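Local coordinates for organophosphorus hydrolase (Pseudomonas pseudoalcaligenes, PDB 4LE6), which probably hydrolyses phosphotriesters, such as aryl dialkyl phosphates, at a two-zinc site in a metallo-beta-lactamase fold, at residues Q71-R76 and Q255-E260; M40-F45 and K287-G292; D133-T138 and C146-A151; Q240-W245 and P298-V303. All coordinates share one frame; numbering follows the deposited sequence.

Interaction 1: Q71-R76 and Q255-E260; sequences QSLLAR and QFAKPE
Leu73 carries the helical side of this contact on its two methyl groups, each of which meets a different residue of the loop 255-260. CD2 lies 4.2 Å from Ala257 CB, and CD1 lies 4.1 Å from Lys258 CD, so the forked end of the leucine spans two consecutive loop residues. Alanine suits the first position because its single methyl lets the loop come near the helix. At the second position the lysine contributes hydrocarbon rather than charge: its chain is extended beyond CG and crosses the leucine obliquely, touching with CD and carrying NZ onward past the apolar patch. Its chi1 of -58° turns CG away from the carbonyl carbon and starts the chain on that course. Neither hydrogen bond nor salt bridge joins the two segments. In the alpha-beta/beta-alpha sandwich of the metallo-beta-lactamase superfamily, this places helix 67-76 against the loop that runs from helix 252-255 to strand 262-263, away from the zinc site. Leu73 also rests on Ile65 and on Val254 of helix 252-255, and Leu74 packs on Val254 as well. The loop is positioned from its other side. Gln255 OE1 accepts hydrogen bonds from Leu250 N and Asn251 N, while its NE2 binds Val261 O; an amide can serve both roles at once. Phe256 and Pro259 pack on Leu280 and Tyr310. Beyond the contact, Arg76 O accepts a hydrogen bond from Arg304 NH1 of the second subunit.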
loop_
_atom_site.group_PDB
_atom_site.type_symbol
_atom_site.label_atom_id
_atom_site.label_comp_id
_atom_site.label_asym_id
_atom_site.label_seq_id
_atom_site.Cartn_x
_atom_site.Cartn_y
_atom_site.Cartn_z
ATOM N N GLN A 71 17.381 -15.594 -2.706
ATOM C CA GLN A 71 16.523 -15.549 -3.894
ATOM C C GLN A 71 15.134 -16.112 -3.626
ATOM O O GLN A 71 14.140 -15.593 -4.142
ATOM C CB GLN A 71 17.160 -16.303 -5.067
ATOM C CG GLN A 71 18.377 -15.601 -5.654
ATOM C CD GLN A 71 18.055 -14.202 -6.161
ATOM O OE1 GLN A 71 16.986 -13.966 -6.729
ATOM N NE2 GLN A 71 18.974 -13.267 -5.951
ATOM N N SER A 72 15.068 -17.202 -2.863
ATOM C CA SER A 72 13.774 -17.747 -2.450
ATOM C C SER A 72 12.978 -16.712 -1.656
ATOM O O SER A 72 11.791 -16.486 -1.924
ATOM C CB SER A 72 13.963 -19.007 -1.609
ATOM O OG SER A 72 14.568 -20.029 -2.384
ATOM N N LEU A 73 13.622 -16.082 -0.679
ATOM C CA LEU A 73 12.934 -15.038 0.090
ATOM C C LEU A 73 12.441 -13.884 -0.785
ATOM O O LEU A 73 11.338 -13.359 -0.583
ATOM C CB LEU A 73 13.838 -14.498 1.185
ATOM C CG LEU A 73 14.055 -15.466 2.355
ATOM C CD1 LEU A 73 15.235 -14.983 3.179
ATOM C CD2 LEU A 73 12.802 -15.567 3.214
ATOM N N LEU A 74 13.261 -13.460 -1.737
ATOM C CA LEU A 74 12.832 -12.403 -2.655
ATOM C C LEU A 74 11.673 -12.838 -3.554
ATOM O O LEU A 74 10.712 -12.095 -3.735
ATOM C CB LEU A 74 14.010 -11.951 -3.513
ATOM C CG LEU A 74 15.120 -11.260 -2.725
ATOM C CD1 LEU A 74 16.311 -11.007 -3.639
ATOM C CD2 LEU A 74 14.640 -9.951 -2.101
ATOM N N ALA A 75 11.770 -14.037 -4.123
ATOM C CA ALA A 75 10.720 -14.554 -4.986
ATOM C C ALA A 75 9.402 -14.710 -4.220
ATOM O O ALA A 75 8.330 -14.426 -4.747
ATOM C CB ALA A 75 11.142 -15.888 -5.600
ATOM N N ARG A 76 9.490 -15.165 -2.974
ATOM C CA ARG A 76 8.321 -15.278 -2.107
ATOM C C ARG A 76 7.502 -13.982 -1.995
ATOM O O ARG A 76 6.278 -14.004 -1.853
ATOM C CB ARG A 76 8.820 -15.678 -0.719
ATOM C CG ARG A 76 7.765 -15.790 0.336
ATOM C CD ARG A 76 8.322 -16.521 1.572
ATOM N NE ARG A 76 7.331 -16.526 2.634
ATOM C CZ ARG A 76 7.126 -15.507 3.464
ATOM N NH1 ARG A 76 7.871 -14.411 3.383
ATOM N NH2 ARG A 76 6.180 -15.594 4.389
ATOM N N GLN A 255 14.681 -9.458 5.974
ATOM C CA GLN A 255 15.185 -9.184 7.315
ATOM C C GLN A 255 14.130 -9.221 8.423
ATOM O O GLN A 255 14.476 -9.174 9.597
ATOM C CB GLN A 255 15.913 -7.836 7.338
ATOM C CG GLN A 255 17.200 -7.818 6.502
ATOM C CD GLN A 255 17.888 -6.466 6.534
ATOM O OE1 GLN A 255 17.390 -5.502 5.966
ATOM N NE2 GLN A 255 19.016 -6.384 7.220
ATOM N N PHE A 256 12.850 -9.273 8.066
ATOM C CA PHE A 256 11.835 -9.634 9.047
ATOM C C PHE A 256 11.927 -11.131 9.281
ATOM O O PHE A 256 12.090 -11.580 10.425
ATOM C CB PHE A 256 10.442 -9.233 8.578
ATOM C CG PHE A 256 10.149 -7.761 8.743
ATOM C CD1 PHE A 256 9.787 -7.250 9.975
ATOM C CD2 PHE A 256 10.216 -6.896 7.662
ATOM C CE1 PHE A 256 9.498 -5.890 10.129
ATOM C CE2 PHE A 256 9.933 -5.542 7.811
ATOM C CZ PHE A 256 9.577 -5.038 9.044
ATOM N N ALA A 257 11.871 -11.910 8.202
ATOM C CA ALA A 257 11.970 -13.366 8.337
ATOM C C ALA A 257 13.326 -13.802 8.917
ATOM O O ALA A 257 13.397 -14.742 9.711
ATOM C CB ALA A 257 11.729 -14.039 7.002
ATOM N N LYS A 258 14.398 -13.122 8.514
ATOM C CA LYS A 258 15.752 -13.477 8.952
ATOM C C LYS A 258 16.533 -12.230 9.386
ATOM O O LYS A 258 17.374 -11.714 8.642
ATOM C CB LYS A 258 16.464 -14.235 7.835
ATOM C CG LYS A 258 15.699 -15.500 7.444
ATOM C CD LYS A 258 16.569 -16.529 6.737
ATOM C CE LYS A 258 15.759 -17.785 6.386
ATOM N NZ LYS A 258 16.486 -18.704 5.461
ATOM N N PRO A 259 16.232 -11.734 10.598
ATOM C CA PRO A 259 16.876 -10.513 11.105
ATOM C C PRO A 259 18.384 -10.682 11.199
ATOM O O PRO A 259 19.082 -9.673 11.234
ATOM C CB PRO A 259 16.276 -10.342 12.496
ATOM C CG PRO A 259 14.972 -11.071 12.450
ATOM C CD PRO A 259 15.221 -12.251 11.534
ATOM N N GLU A 260 18.877 -11.924 11.182
ATOM C CA GLU A 260 20.323 -12.156 11.281
ATOM C C GLU A 260 21.034 -11.624 10.036
ATOM O O GLU A 260 22.235 -11.366 10.067
ATOM C CB GLU A 260 20.676 -13.648 11.478
ATOM C CG GLU A 260 20.290 -14.565 10.311
ATOM C CD GLU A 260 18.904 -15.157 10.462
ATOM O OE1 GLU A 260 18.035 -14.499 11.072
ATOM O OE2 GLU A 260 18.686 -16.290 9.974
#

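Interaction 2: M40-F45 and K287-G292; sequences MALGDF and KLWVAG
A methionine sulfur sits almost squarely above a tryptophan: Met40 SD is 3.9 Å from the centroid of the six-membered ring of Trp289 and only 11° off the ring normal. This is a Met-aromatic contact over the face. The terminal methyl covers the other half of the same indole, with CE 4.2 Å from the centroid of the five-membered ring in a CH-pi approach 18° off its normal. The bend at chi3, 77°, lets both atoms lie over the indole instead of allowing one to point away. Methionine suits the place, being long, flexible and polarisable, as tryptophan does by offering a broad electron-rich surface. Leu42, two residues along the same edge strand, adds a second touch. Its CD1 comes within 3.6 Å of Trp289 CD1, the two side chains running alongside one another but in opposed directions. Strand 37-42 is outermost in one six-stranded sheet and strand 289-292 belongs to the other, so the contact bridges the two layers of the metallo-beta-lactamase sandwich. Gly43 and Asp44 form the centre of a type II' turn from Leu42 to Phe45, closed by Phe45 N to Leu42 O at 2.8 Å; glycine fits its positive phi. Leu242 of strand 240-246 packs on both Leu42 and Trp289, and the indole also meets the ring of His302.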
loop_
_atom_site.group_PDB
_atom_site.type_symbol
_atom_site.label_atom_id
_atom_site.label_comp_id
_atom_site.label_asym_id
_atom_site.label_seq_id
_atom_site.Cartn_x
_atom_site.Cartn_y
_atom_site.Cartn_z
ATOM N N MET A 40 -2.113 9.356 8.050
ATOM C CA MET A 40 -2.611 8.443 9.069
ATOM C C MET A 40 -2.785 9.156 10.402
ATOM O O MET A 40 -1.927 9.935 10.826
ATOM C CB MET A 40 -1.648 7.272 9.261
ATOM C CG MET A 40 -2.243 6.125 10.057
ATOM S SD MET A 40 -1.025 4.840 10.438
ATOM C CE MET A 40 -0.106 5.590 11.791
ATOM N N ALA A 41 -3.871 8.855 11.094
ATOM C CA ALA A 41 -4.066 9.405 12.424
ATOM C C ALA A 41 -3.287 8.561 13.421
ATOM O O ALA A 41 -3.193 7.349 13.287
ATOM C CB ALA A 41 -5.540 9.423 12.786
ATOM N N LEU A 42 -2.700 9.205 14.414
ATOM C CA LEU A 42 -2.089 8.493 15.527
ATOM C C LEU A 42 -2.501 9.248 16.777
ATOM O O LEU A 42 -1.862 10.239 17.124
ATOM C CB LEU A 42 -0.569 8.485 15.385
ATOM C CG LEU A 42 0.146 7.709 16.491
ATOM C CD1 LEU A 42 0.238 6.232 16.117
ATOM C CD2 LEU A 42 1.486 8.303 16.727
ATOM N N GLY A 43 -3.584 8.814 17.421
ATOM C CA GLY A 43 -4.203 9.580 18.490
ATOM C C GLY A 43 -4.597 10.961 18.003
ATOM O O GLY A 43 -5.309 11.087 17.015
ATOM N N ASP A 44 -4.119 11.998 18.681
ATOM C CA ASP A 44 -4.374 13.374 18.263
ATOM C C ASP A 44 -3.294 13.872 17.308
ATOM O O ASP A 44 -3.352 15.002 16.845
ATOM C CB ASP A 44 -4.448 14.301 19.477
ATOM C CG ASP A 44 -5.600 13.972 20.386
ATOM O OD1 ASP A 44 -6.661 13.581 19.862
ATOM O OD2 ASP A 44 -5.438 14.092 21.621
ATOM N N PHE A 45 -2.306 13.038 17.005
ATOM C CA PHE A 45 -1.287 13.437 16.040
ATOM C C PHE A 45 -1.722 13.091 14.623
ATOM O O PHE A 45 -2.544 12.183 14.404
ATOM C CB PHE A 45 0.046 12.750 16.309
ATOM C CG PHE A 45 0.679 13.113 17.626
ATOM C CD1 PHE A 45 0.120 14.071 18.467
ATOM C CD2 PHE A 45 1.854 12.501 18.017
ATOM C CE1 PHE A 45 0.731 14.396 19.670
ATOM C CE2 PHE A 45 2.453 12.817 19.222
ATOM C CZ PHE A 45 1.891 13.760 20.048
ATOM N N LYS A 287 3.018 -4.059 20.091
ATOM C CA LYS A 287 2.103 -3.803 18.962
ATOM C C LYS A 287 2.114 -2.346 18.495
ATOM O O LYS A 287 1.075 -1.773 18.168
ATOM C CB LYS A 287 0.668 -4.184 19.338
ATOM C CG LYS A 287 0.464 -5.651 19.690
ATOM C CD LYS A 287 -0.989 -5.904 20.044
ATOM C CE LYS A 287 -1.270 -7.362 20.337
ATOM N NZ LYS A 287 -2.732 -7.572 20.539
ATOM N N LEU A 288 3.283 -1.736 18.435
ATOM C CA LEU A 288 3.316 -0.318 18.100
ATOM C C LEU A 288 3.321 -0.167 16.599
ATOM O O LEU A 288 3.631 -1.110 15.871
ATOM C CB LEU A 288 4.505 0.390 18.738
ATOM C CG LEU A 288 5.862 -0.297 18.665
ATOM C CD1 LEU A 288 6.443 -0.210 17.264
ATOM C CD2 LEU A 288 6.795 0.323 19.686
ATOM N N TRP A 289 2.928 1.007 16.130
ATOM C CA TRP A 289 3.038 1.310 14.716
ATOM C C TRP A 289 4.515 1.569 14.419
ATOM O O TRP A 289 5.243 2.119 15.249
ATOM C CB TRP A 289 2.238 2.559 14.354
ATOM C CG TRP A 289 0.754 2.414 14.362
ATOM C CD1 TRP A 289 -0.098 2.753 15.369
ATOM C CD2 TRP A 289 -0.067 1.926 13.288
ATOM N NE1 TRP A 289 -1.397 2.505 14.993
ATOM C CE2 TRP A 289 -1.406 1.991 13.726
ATOM C CE3 TRP A 289 0.203 1.444 12.006
ATOM C CZ2 TRP A 289 -2.478 1.587 12.922
ATOM C CZ3 TRP A 289 -0.855 1.038 11.212
ATOM C CH2 TRP A 289 -2.180 1.113 11.672
ATOM N N VAL A 290 4.939 1.218 13.217
ATOM C CA VAL A 290 6.303 1.442 12.779
ATOM C C VAL A 290 6.274 2.284 11.505
ATOM O O VAL A 290 5.395 2.102 10.658
ATOM C CB VAL A 290 6.996 0.098 12.545
ATOM C CG1 VAL A 290 8.278 0.268 11.762
ATOM C CG2 VAL A 290 7.268 -0.589 13.896
ATOM N N ALA A 291 7.216 3.218 11.401
ATOM C CA ALA A 291 7.437 4.002 10.184
ATOM C C ALA A 291 8.893 3.795 9.753
ATOM O O ALA A 291 9.814 4.241 10.458
ATOM C CB ALA A 291 7.158 5.475 10.450
ATOM N N GLY A 292 9.098 3.107 8.626
ATOM C CA GLY A 292 10.417 2.623 8.250
ATOM C C GLY A 292 10.937 3.214 6.960
ATOM O O GLY A 292 10.343 3.059 5.880
#

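Interaction 3: D133-T138 and C146-A151; sequences DTVLLT and CGLVNA
Leu148 faces Val135 and Leu137 across the short connection that carries His139, His141, Asp143 and His144, the HxHxDH zinc-binding motif of the metallo-beta-lactamase superfamily. The packed part is a three-residue apolar cluster. Leu148 CD2 is 4.0 Å from Val135 CG1, the valine and the leucine lying side by side and pointing opposite ways. The second branch behaves differently: Leu148 CD1 meets Leu137 CD1 at 4.0 Å, the two leucines reaching toward each other tip to tip. A chi1 of -77° puts Leu148 CG anti to its carbonyl carbon, and the fork then straddles two residues that point to the same side of an extended chain. Beta-branched valine suits the strand, while just after it leucine's extra carbon carries a methyl out to Leu148; the side chain of Leu137 is about 5 Å from that of His144. Leu136, between them in sequence, points the other way and packs on Tyr233 and Phe235 of the other sheet. The loop side is looser. Leu148 is itself only partly buried, Val149 and Ala151 are exposed, and a glycerol, most likely a crystallisation additive, is hydrogen-bonded to Gly147 O and Asn150 OD1. The loop is nevertheless anchored by the disulfide from Cys146 to Cys110. At the far end of the strand, Asp133 OD2 accepts a bond from Leu100 N, and Thr134 OG1 donates to Asp133 OD1 over 2.7 Å, arriving on the anti side and 32° out of the carboxylate plane.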
loop_
_atom_site.group_PDB
_atom_site.type_symbol
_atom_site.label_atom_id
_atom_site.label_comp_id
_atom_site.label_asym_id
_atom_site.label_seq_id
_atom_site.Cartn_x
_atom_site.Cartn_y
_atom_site.Cartn_z
ATOM N N ASP A 133 9.112 23.140 12.089
ATOM C CA ASP A 133 9.848 23.780 13.187
ATOM C C ASP A 133 10.929 22.869 13.778
ATOM O O ASP A 133 11.826 23.329 14.479
ATOM C CB ASP A 133 8.894 24.256 14.300
ATOM C CG ASP A 133 8.227 23.099 15.032
ATOM O OD1 ASP A 133 8.890 22.442 15.860
ATOM O OD2 ASP A 133 7.034 22.840 14.787
ATOM N N THR A 134 10.860 21.581 13.476
ATOM C CA THR A 134 11.855 20.627 13.943
ATOM C C THR A 134 12.126 19.584 12.862
ATOM O O THR A 134 11.189 19.087 12.235
ATOM C CB THR A 134 11.375 19.853 15.178
ATOM O OG1 THR A 134 10.936 20.762 16.189
ATOM C CG2 THR A 134 12.500 18.996 15.740
ATOM N N VAL A 135 13.404 19.271 12.650
ATOM C CA VAL A 135 13.804 18.140 11.818
ATOM C C VAL A 135 14.611 17.175 12.688
ATOM O O VAL A 135 15.584 17.589 13.314
ATOM C CB VAL A 135 14.655 18.577 10.612
ATOM C CG1 VAL A 135 15.140 17.355 9.822
ATOM C CG2 VAL A 135 13.856 19.503 9.690
ATOM N N LEU A 136 14.190 15.910 12.760
ATOM C CA LEU A 136 14.929 14.884 13.494
ATOM C C LEU A 136 15.575 13.947 12.488
ATOM O O LEU A 136 14.892 13.402 11.626
ATOM C CB LEU A 136 13.998 14.065 14.398
ATOM C CG LEU A 136 13.016 14.850 15.267
ATOM C CD1 LEU A 136 12.022 13.906 15.930
ATOM C CD2 LEU A 136 13.766 15.665 16.293
ATOM N N LEU A 137 16.881 13.738 12.589
ATOM C CA LEU A 137 17.553 12.804 11.692
ATOM C C LEU A 137 17.790 11.489 12.410
ATOM O O LEU A 137 18.357 11.492 13.512
ATOM C CB LEU A 137 18.903 13.374 11.261
ATOM C CG LEU A 137 18.859 14.639 10.404
ATOM C CD1 LEU A 137 20.286 15.063 10.096
ATOM C CD2 LEU A 137 18.072 14.394 9.137
ATOM N N THR A 138 17.394 10.360 11.803
ATOM C CA THR A 138 17.688 9.061 12.417
ATOM C C THR A 138 19.197 8.822 12.381
ATOM O O THR A 138 19.756 8.263 13.312
ATOM C CB THR A 138 16.947 7.891 11.744
ATOM O OG1 THR A 138 17.259 7.853 10.345
ATOM C CG2 THR A 138 15.466 8.080 11.917
ATOM N N CYS A 146 20.786 14.478 3.169
ATOM C CA CYS A 146 21.063 15.388 2.056
ATOM C C CYS A 146 19.874 16.300 1.731
ATOM O O CYS A 146 20.053 17.384 1.184
ATOM C CB CYS A 146 21.447 14.623 0.801
ATOM S SG CYS A 146 23.194 14.141 0.758
ATOM N N GLY A 147 18.669 15.859 2.073
ATOM C CA GLY A 147 17.475 16.631 1.793
ATOM C C GLY A 147 17.367 17.921 2.601
ATOM O O GLY A 147 16.474 18.726 2.369
ATOM N N LEU A 148 18.288 18.130 3.536
ATOM C CA LEU A 148 18.332 19.367 4.307
ATOM C C LEU A 148 18.705 20.585 3.463
ATOM O O LEU A 148 18.516 21.719 3.897
ATOM C CB LEU A 148 19.345 19.240 5.447
ATOM C CG LEU A 148 18.863 18.433 6.647
ATOM C CD1 LEU A 148 20.057 18.118 7.534
ATOM C CD2 LEU A 148 17.764 19.177 7.435
ATOM N N VAL A 149 19.290 20.350 2.295
ATOM C CA VAL A 149 19.811 21.442 1.465
ATOM C C VAL A 149 19.226 21.407 0.042
ATOM O O VAL A 149 19.230 20.353 -0.617
ATOM C CB VAL A 149 21.361 21.403 1.403
ATOM C CG1 VAL A 149 21.917 22.607 0.631
ATOM C CG2 VAL A 149 21.949 21.358 2.811
ATOM N N ASN A 150 18.701 22.553 -0.396
ATOM C CA ASN A 150 18.150 22.734 -1.747
ATOM C C ASN A 150 19.263 22.860 -2.770
ATOM O O ASN A 150 20.411 23.096 -2.406
ATOM C CB ASN A 150 17.292 23.999 -1.806
ATOM C CG ASN A 150 16.011 23.884 -0.986
ATOM O OD1 ASN A 150 15.423 22.810 -0.889
ATOM N ND2 ASN A 150 15.570 24.995 -0.404
ATOM N N ALA A 151 18.924 22.732 -4.049
ATOM C CA ALA A 151 19.937 22.715 -5.096
ATOM C C ALA A 151 20.729 24.008 -5.135
ATOM O O ALA A 151 21.890 24.002 -5.519
ATOM C CB ALA A 151 19.304 22.447 -6.460
#

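Interaction 4: Q240-W245 and P298-V303; sequences QSLLVW and PGLGHV
Leu242 and Leu300 meet by their methyl ends, CD1 of the first 4.3 Å from CD2 of the second. Neither starts straight at the other; each leaves its strand obliquely and closes the gap with its terminal branch, which the length of leucine allows. The second meeting is between Trp245 and Val303. Here the valine points toward its partner, and its CG2 lies 4.3 Å from Trp245 CZ3, approaching the indole obliquely. With chi1 at 78° the tryptophan holds CG beside both its backbone N and its carbonyl carbon, and the large ring spans a distance that compact valine cannot. Over residues 242-245 and 300-303 the two chains run 84° apart, and the side chains meet at only two points. In this six-stranded sheet of the metallo-beta-lactamase sandwich, strand 289-292 separates strands 240-246 and 300-305; the single methyl of Ala291, touching both leucines, lets them meet across it, and Val290 lies beside Trp245 and Val303. On one face, Leu242 and Leu300 pack against Leu42 and Tyr38, respectively, of strand 37-42 from the other sheet; on the other, helix 269-286 meets Trp245 with Ile279 and Leu280, and Val303 with Ala283.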
loop_
_atom_site.group_PDB
_atom_site.type_symbol
_atom_site.label_atom_id
_atom_site.label_comp_id
_atom_site.label_asym_id
_atom_site.label_seq_id
_atom_site.Cartn_x
_atom_site.Cartn_y
_atom_site.Cartn_z
ATOM N N GLN A 240 -1.718 5.513 21.648
ATOM C CA GLN A 240 -1.091 4.954 20.454
ATOM C C GLN A 240 0.370 5.350 20.392
ATOM O O GLN A 240 0.743 6.438 20.831
ATOM C CB GLN A 240 -1.807 5.456 19.193
ATOM C CG GLN A 240 -3.318 5.208 19.205
ATOM C CD GLN A 240 -3.660 3.740 19.305
ATOM O OE1 GLN A 240 -3.205 2.932 18.497
ATOM N NE2 GLN A 240 -4.450 3.382 20.304
ATOM N N SER A 241 1.190 4.486 19.806
ATOM C CA SER A 241 2.618 4.740 19.672
ATOM C C SER A 241 3.073 4.430 18.273
ATOM O O SER A 241 2.634 3.448 17.670
ATOM C CB SER A 241 3.412 3.871 20.647
ATOM O OG SER A 241 3.051 4.166 21.972
ATOM N N LEU A 242 3.966 5.272 17.774
ATOM C CA LEU A 242 4.582 5.092 16.480
ATOM C C LEU A 242 6.078 5.255 16.627
ATOM O O LEU A 242 6.558 6.236 17.198
ATOM C CB LEU A 242 4.057 6.113 15.466
ATOM C CG LEU A 242 4.784 6.154 14.112
ATOM C CD1 LEU A 242 4.708 4.826 13.382
ATOM C CD2 LEU A 242 4.176 7.232 13.246
ATOM N N LEU A 243 6.817 4.284 16.110
ATOM C CA LEU A 243 8.266 4.353 16.145
ATOM C C LEU A 243 8.760 4.605 14.731
ATOM O O LEU A 243 8.594 3.765 13.848
ATOM C CB LEU A 243 8.856 3.055 16.686
ATOM C CG LEU A 243 10.373 3.078 16.854
ATOM C CD1 LEU A 243 10.774 3.903 18.075
ATOM C CD2 LEU A 243 10.897 1.652 16.958
ATOM N N VAL A 244 9.339 5.781 14.521
ATOM C CA VAL A 244 9.932 6.119 13.240
ATOM C C VAL A 244 11.354 5.634 13.350
ATOM O O VAL A 244 12.185 6.274 14.014
ATOM C CB VAL A 244 9.898 7.614 12.956
ATOM C CG1 VAL A 244 10.444 7.891 11.548
ATOM C CG2 VAL A 244 8.477 8.118 13.120
ATOM N N TRP A 245 11.635 4.494 12.717
ATOM C CA TRP A 245 12.756 3.686 13.211
ATOM C C TRP A 245 14.049 3.844 12.436
ATOM O O TRP A 245 15.090 3.383 12.880
ATOM C CB TRP A 245 12.371 2.203 13.427
ATOM C CG TRP A 245 12.270 1.297 12.231
ATOM C CD1 TRP A 245 12.566 1.581 10.928
ATOM C CD2 TRP A 245 11.822 -0.067 12.253
ATOM N NE1 TRP A 245 12.342 0.467 10.142
ATOM C CE2 TRP A 245 11.885 -0.549 10.934
ATOM C CE3 TRP A 245 11.384 -0.927 13.269
ATOM C CZ2 TRP A 245 11.522 -1.855 10.599
ATOM C CZ3 TRP A 245 11.031 -2.223 12.935
ATOM C CH2 TRP A 245 11.100 -2.673 11.610
ATOM N N PRO A 298 3.781 3.533 2.018
ATOM C CA PRO A 298 4.129 4.582 2.984
ATOM C C PRO A 298 5.029 4.138 4.149
ATOM O O PRO A 298 5.397 4.955 4.984
ATOM C CB PRO A 298 2.761 5.032 3.513
ATOM C CG PRO A 298 1.904 3.859 3.377
ATOM C CD PRO A 298 2.357 3.160 2.121
ATOM N N GLY A 299 5.374 2.864 4.209
ATOM C CA GLY A 299 6.294 2.389 5.228
ATOM C C GLY A 299 5.669 2.285 6.605
ATOM O O GLY A 299 6.375 2.191 7.611
ATOM N N LEU A 300 4.342 2.296 6.648
ATOM C CA LEU A 300 3.592 2.265 7.902
ATOM C C LEU A 300 2.959 0.896 8.123
ATOM O O LEU A 300 2.417 0.305 7.195
ATOM C CB LEU A 300 2.496 3.316 7.882
ATOM C CG LEU A 300 2.994 4.754 7.898
ATOM C CD1 LEU A 300 1.858 5.697 7.523
ATOM C CD2 LEU A 300 3.554 5.082 9.276
ATOM N N GLY A 301 3.011 0.392 9.350
ATOM C CA GLY A 301 2.429 -0.898 9.635
ATOM C C GLY A 301 2.850 -1.434 10.980
ATOM O O GLY A 301 3.339 -0.681 11.812
ATOM N N HIS A 302 2.657 -2.738 11.180
ATOM C CA HIS A 302 2.993 -3.384 12.440
ATOM C C HIS A 302 3.909 -4.549 12.178
ATOM O O HIS A 302 3.985 -5.063 11.058
ATOM C CB HIS A 302 1.754 -3.926 13.148
ATOM C CG HIS A 302 0.792 -2.874 13.587
ATOM N ND1 HIS A 302 -0.159 -2.339 12.745
ATOM C CD2 HIS A 302 0.626 -2.258 14.780
ATOM C CE1 HIS A 302 -0.872 -1.443 13.403
ATOM N NE2 HIS A 302 -0.412 -1.371 14.640
ATOM N N VAL A 303 4.599 -4.958 13.234
ATOM C CA VAL A 303 5.451 -6.137 13.217
ATOM C C VAL A 303 4.764 -7.255 13.980
ATOM O O VAL A 303 4.319 -7.051 15.111
ATOM C CB VAL A 303 6.788 -5.858 13.935
ATOM C CG1 VAL A 303 7.704 -7.078 13.846
ATOM C CG2 VAL A 303 7.457 -4.654 13.339
#

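Interaction 4 lies nearest the centre of the chain and is fully buried, whereas interaction 1, whose centre is about 19 Å from that of the chain, is partly buried and relies on the aliphatic part of a lysine. Interactions 2 and 4 both involve the sheet that contains strand 289-292, which lies between the two strands of interaction 4, with the backbone bond from Leu243 N to Trp289 O (2.8 Å) joining them. Only interaction 2 uses sulfur over an aromatic face; the others are aliphatic or mixed apolar packing. Interaction 1 reaches interaction 4 through Phe256 CZ, 3.8 Å from Trp245 CH2. Strand 134-136 of interaction 3 lies in the other sheet, which interaction 2 also reaches through strand 37-42; interaction 3 flanks the zinc-binding motif and only brushes interaction 4.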